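Homocysteine S-methyltransferase (PDB 5DMM) catalyses the zinc-dependent transfer of a methyl group from S-methylmethionine, or less efficiently S-adenosylmethionine, to homocysteine, yielding methionine. Local coordinates at residues Cys141-Glu144 / Ala145-Phe149; Arg151-Val154 / Glu155-Asp159. One frame throughout, in Å; residues are numbered along the deposited sequence. Where two conformers were deposited one is given.

How the interactions relate
Both contacts are local ones within helix 143-159, read in series along the chain, with centres about 15 Å apart. Interaction 1 sits at the helix's first turn, near the surface: a serine cap, a cysteine lying over a phenylalanine ring and a glutamate bound to a peripheral zinc ion mix polar and apolar chemistry, and F146 is the one buried residue among those that touch. Interaction 2 belongs to the last turns, where most of the touching residues are buried between a neighbouring helix and the parallel strands. There the side chains meet mainly through aliphatic carbons, and the charged ends of R153 and E155 find their partners elsewhere in the fold.

Interaction 1: Cys141-Glu144 / Ala145-Phe149; sequences CSVE and AFQAF. With ZN (zinc ion), chain D.
C141 lays its CB over one face of the F146 ring, 3.5 Å from the ring centroid and only 8° off the normal, a CH-pi contact made almost exactly above the centre. The sulfur SG leans toward the CE1 side and stands 4.2 Å from the same centroid, an oblique sulfur-aromatic approach. The neighbouring A145 CB also touches C141 CB, at 3.9 Å. One residue on, S142 turns its OG between its own backbone N and carbonyl carbon (chi1 61°), where it accepts a hydrogen bond from A145 N at 3.0 Å. This is the classic serine N-cap, here at the start of helix 143-159 in a TIM-barrel-type methyltransferase, and the side-chain oxygen caps an amide of the first turn. The regular ladder begins at once, F146 N meeting S142 O in a nearly straight bond. V143 and Q147 run side by side, CG1 of the valine 3.6 Å from CD of the glutamine, whose NE2 hydrogen-bonds to A178 O on helix 173-183. F146 packs on that same helix, against S174, E175 and A178, as well as on Y139 and N172. Without the ring, as with an alanine here, C141 CB would probably lose its aromatic platform and a gap would open toward helix 173-183. On the outer side E144 bends at chi2 (99°), bringing OE1 to a zinc ion at 2.1 Å, while OE2 stays at 3.0 Å; two waters also bind this metal, which is distinct from the zinc bound by C229 and C295, and one of them accepts a weak hydrogen bond from V143 N.

Interaction 2: Arg151-Val154 / Glu155-Asp159; sequences RPRV and EALLD
The backbone bond from L157 N to R153 O, 2.9 Å long, joins two residues whose side chains also travel together. R153 CG lies 3.6 Å from L157 CD1, the two chains side by side and pointing the same way. Beyond that contact the arginine bends at chi3 (54°), and its buried guanidinium is held by S70 O through NH1, with weaker bonds to Y71 O and G123 O. V154 and L158 form a second aliphatic pair one residue further on, CG1 to CD1 at 3.8 Å. R151 and E155 make a third pair, of mixed character: the carboxylate OE2 rests 3.6 Å from R151 CG, whereas in the conformer given R151 NE stays 4.7 Å from that oxygen, so any attraction between the charges is doubtful. OE2 is hydrogen-bonded to Y186 OH. P152, which has no amide hydrogen to give, falls at a kink in the helix, yet its carbonyl still accepts from A156 N. Around this turn, P152, A156 and L157 face helix 85-109, R153 and L157 reach strand 117-122, and V154, L157 and L158 cover L165 of strand 164-170.

Interaction 1: Cys141-Glu144 / Ala145-Phe149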
loop_
_atom_site.group_PDB
_atom_site.type_symbol
_atom_site.label_atom_id
_atom_site.label_comp_id
_atom_site.label_asym_id
_atom_site.label_seq_id
_atom_site.Cartn_x
_atom_site.Cartn_y
_atom_site.Cartn_z
ATOM N N CYS A 141 -2.478 0.435 21.903
ATOM C CA CYS A 141 -3.388 -0.702 21.883
ATOM C C CYS A 141 -2.620 -1.940 22.317
ATOM O O CYS A 141 -1.417 -2.048 22.062
ATOM C CB CYS A 141 -3.984 -0.925 20.487
ATOM S SG CYS A 141 -4.956 0.457 19.813
ATOM N N SER A 142 -3.306 -2.883 22.958
ATOM C CA SER A 142 -2.690 -4.176 23.241
ATOM C C SER A 142 -2.416 -4.897 21.926
ATOM O O SER A 142 -2.981 -4.525 20.895
ATOM C CB SER A 142 -3.592 -5.030 24.136
ATOM O OG SER A 142 -4.825 -5.282 23.495
ATOM N N VAL A 143 -1.555 -5.910 21.952
ATOM C CA VAL A 143 -1.328 -6.708 20.753
ATOM C C VAL A 143 -2.657 -7.269 20.271
ATOM O O VAL A 143 -2.957 -7.235 19.082
ATOM C CB VAL A 143 -0.342 -7.870 20.992
ATOM C CG1 VAL A 143 -0.247 -8.752 19.758
ATOM C CG2 VAL A 143 1.020 -7.348 21.380
ATOM N N GLU A 144 -3.467 -7.761 21.205
ATOM C CA GLU A 144 -4.763 -8.342 20.859
ATOM C C GLU A 144 -5.703 -7.341 20.209
ATOM O O GLU A 144 -6.469 -7.692 19.300
ATOM C CB GLU A 144 -5.446 -8.916 22.102
ATOM C CG GLU A 144 -4.739 -10.101 22.698
ATOM C CD GLU A 144 -3.876 -9.726 23.885
ATOM O OE1 GLU A 144 -3.165 -8.698 23.808
ATOM O OE2 GLU A 144 -3.917 -10.458 24.900
ATOM N N ALA A 145 -5.672 -6.103 20.700
ATOM C CA ALA A 145 -6.538 -5.055 20.168
ATOM C C ALA A 145 -6.118 -4.672 18.752
ATOM O O ALA A 145 -6.962 -4.519 17.870
ATOM C CB ALA A 145 -6.524 -3.823 21.077
ATOM N N PHE A 146 -4.816 -4.503 18.548
ATOM C CA PHE A 146 -4.303 -4.255 17.198
ATOM C C PHE A 146 -4.705 -5.399 16.276
ATOM O O PHE A 146 -5.162 -5.179 15.156
ATOM C CB PHE A 146 -2.772 -4.127 17.190
ATOM C CG PHE A 146 -2.258 -2.761 17.575
ATOM C CD1 PHE A 146 -2.826 -1.608 17.054
ATOM C CD2 PHE A 146 -1.171 -2.644 18.436
ATOM C CE1 PHE A 146 -2.323 -0.349 17.401
ATOM C CE2 PHE A 146 -0.668 -1.394 18.791
ATOM C CZ PHE A 146 -1.241 -0.249 18.274
ATOM N N GLN A 147 -4.503 -6.627 16.748
ATOM C CA GLN A 147 -4.799 -7.786 15.921
ATOM C C GLN A 147 -6.303 -7.907 15.653
ATOM O O GLN A 147 -6.704 -8.241 14.534
ATOM C CB GLN A 147 -4.220 -9.050 16.563
ATOM C CG GLN A 147 -2.693 -9.102 16.478
ATOM C CD GLN A 147 -2.087 -10.342 17.089
ATOM O OE1 GLN A 147 -2.709 -11.005 17.923
ATOM N NE2 GLN A 147 -0.851 -10.661 16.692
ATOM N N ALA A 148 -7.138 -7.611 16.647
ATOM C CA ALA A 148 -8.591 -7.616 16.429
ATOM C C ALA A 148 -9.025 -6.550 15.420
ATOM O O ALA A 148 -9.969 -6.759 14.647
ATOM C CB ALA A 148 -9.331 -7.415 17.748
ATOM N N PHE A 149 -8.343 -5.405 15.438
ATOM C CA PHE A 149 -8.625 -4.324 14.493
ATOM C C PHE A 149 -8.285 -4.738 13.068
ATOM O O PHE A 149 -9.054 -4.492 12.141
ATOM C CB PHE A 149 -7.843 -3.054 14.862
ATOM C CG PHE A 149 -7.844 -1.994 13.787
ATOM C CD1 PHE A 149 -8.934 -1.156 13.615
ATOM C CD2 PHE A 149 -6.746 -1.823 12.967
ATOM C CE1 PHE A 149 -8.937 -0.174 12.635
ATOM C CE2 PHE A 149 -6.734 -0.833 11.981
ATOM C CZ PHE A 149 -7.831 -0.013 11.815
HETATM ZN ZN ZN D . -1.838 -8.347 25.370
HETATM O O HOH W 1 -0.394 -6.310 25.031
HETATM O O HOH W 2 -2.925 -7.853 27.099
#

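Interaction 2: Arg151-Val154 / Glu155-Asp159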
loop_
_atom_site.group_PDB
_atom_site.type_symbol
_atom_site.label_atom_id
_atom_site.label_comp_id
_atom_site.label_asym_id
_atom_site.label_seq_id
_atom_site.Cartn_x
_atom_site.Cartn_y
_atom_site.Cartn_z
ATOM N N ARG A 151 -7.441 -7.982 11.835
ATOM C CA ARG A 151 -7.769 -9.339 11.376
ATOM C C ARG A 151 -8.856 -9.451 10.287
ATOM O O ARG A 151 -8.615 -10.099 9.268
ATOM C CB ARG A 151 -8.165 -10.220 12.575
ATOM C CG ARG A 151 -8.544 -11.642 12.183
ATOM C CD ARG A 151 -8.764 -12.536 13.415
ATOM N NE ARG A 151 -7.539 -12.719 14.194
ATOM C CZ ARG A 151 -7.343 -12.214 15.410
ATOM N NH1 ARG A 151 -8.297 -11.501 15.996
ATOM N NH2 ARG A 151 -6.196 -12.426 16.041
ATOM N N PRO A 152 -10.044 -8.842 10.485
ATOM C CA PRO A 152 -11.085 -9.010 9.448
ATOM C C PRO A 152 -10.680 -8.524 8.052
ATOM O O PRO A 152 -11.062 -9.147 7.051
ATOM C CB PRO A 152 -12.246 -8.149 9.952
ATOM C CG PRO A 152 -11.964 -7.840 11.359
ATOM C CD PRO A 152 -10.488 -7.934 11.560
ATOM N N ARG A 153 -9.922 -7.434 7.984
ATOM C CA ARG A 153 -9.495 -6.909 6.683
ATOM C C ARG A 153 -8.428 -7.810 6.057
ATOM O O ARG A 153 -8.452 -8.061 4.849
ATOM C CB ARG A 153 -8.978 -5.471 6.803
ATOM C CG ARG A 153 -8.305 -4.958 5.524
ATOM C CD ARG A 153 -8.014 -3.466 5.611
ATOM N NE ARG A 153 -7.246 -3.147 6.805
ATOM C CZ ARG A 153 -6.881 -1.920 7.155
ATOM N NH1 ARG A 153 -7.207 -0.879 6.389
ATOM N NH2 ARG A 153 -6.182 -1.733 8.270
ATOM N N VAL A 154 -7.488 -8.296 6.862
ATOM C CA VAL A 154 -6.502 -9.240 6.344
ATOM C C VAL A 154 -7.207 -10.460 5.759
ATOM O O VAL A 154 -6.906 -10.884 4.651
ATOM C CB VAL A 154 -5.489 -9.683 7.431
ATOM C CG1 VAL A 154 -4.701 -10.893 6.973
ATOM C CG2 VAL A 154 -4.544 -8.524 7.772
ATOM N N GLU A 155 -8.174 -11.008 6.495
ATOM C CA GLU A 155 -8.879 -12.184 6.017
ATOM C C GLU A 155 -9.664 -11.908 4.732
ATOM O O GLU A 155 -9.606 -12.691 3.784
ATOM C CB GLU A 155 -9.786 -12.727 7.126
ATOM C CG GLU A 155 -8.955 -13.449 8.181
ATOM C CD GLU A 155 -9.769 -14.086 9.310
ATOM O OE1 GLU A 155 -11.017 -14.026 9.287
ATOM O OE2 GLU A 155 -9.141 -14.651 10.232
ATOM N N ALA A 156 -10.347 -10.774 4.682
ATOM C CA ALA A 156 -11.176 -10.436 3.531
ATOM C C ALA A 156 -10.332 -10.209 2.275
ATOM O O ALA A 156 -10.713 -10.631 1.177
ATOM C CB ALA A 156 -12.017 -9.205 3.837
ATOM N N LEU A 157 -9.180 -9.562 2.443
ATOM C CA LEU A 157 -8.287 -9.285 1.313
ATOM C C LEU A 157 -7.691 -10.584 0.750
ATOM O O LEU A 157 -7.602 -10.765 -0.466
ATOM C CB LEU A 157 -7.164 -8.322 1.733
ATOM C CG LEU A 157 -7.549 -6.866 2.045
ATOM C CD1 LEU A 157 -6.360 -6.118 2.667
ATOM C CD2 LEU A 157 -8.011 -6.104 0.792
ATOM N N LEU A 158 -7.292 -11.493 1.637
ATOM C CA LEU A 158 -6.705 -12.757 1.201
ATOM C C LEU A 158 -7.776 -13.645 0.560
ATOM O O LEU A 158 -7.549 -14.235 -0.504
ATOM C CB LEU A 158 -6.026 -13.482 2.381
ATOM C CG LEU A 158 -4.787 -12.793 2.973
ATOM C CD1 LEU A 158 -4.279 -13.496 4.238
ATOM C CD2 LEU A 158 -3.670 -12.698 1.941
ATOM N N ASP A 159 -8.947 -13.716 1.183
ATOM C CA ASP A 159 -10.027 -14.552 0.661
ATOM C C ASP A 159 -10.519 -14.084 -0.696
ATOM O O ASP A 159 -10.985 -14.893 -1.498
ATOM C CB ASP A 159 -11.212 -14.593 1.630
ATOM C CG ASP A 159 -10.934 -15.436 2.844
ATOM O OD1 ASP A 159 -9.993 -16.259 2.800
ATOM O OD2 ASP A 159 -11.654 -15.275 3.853
#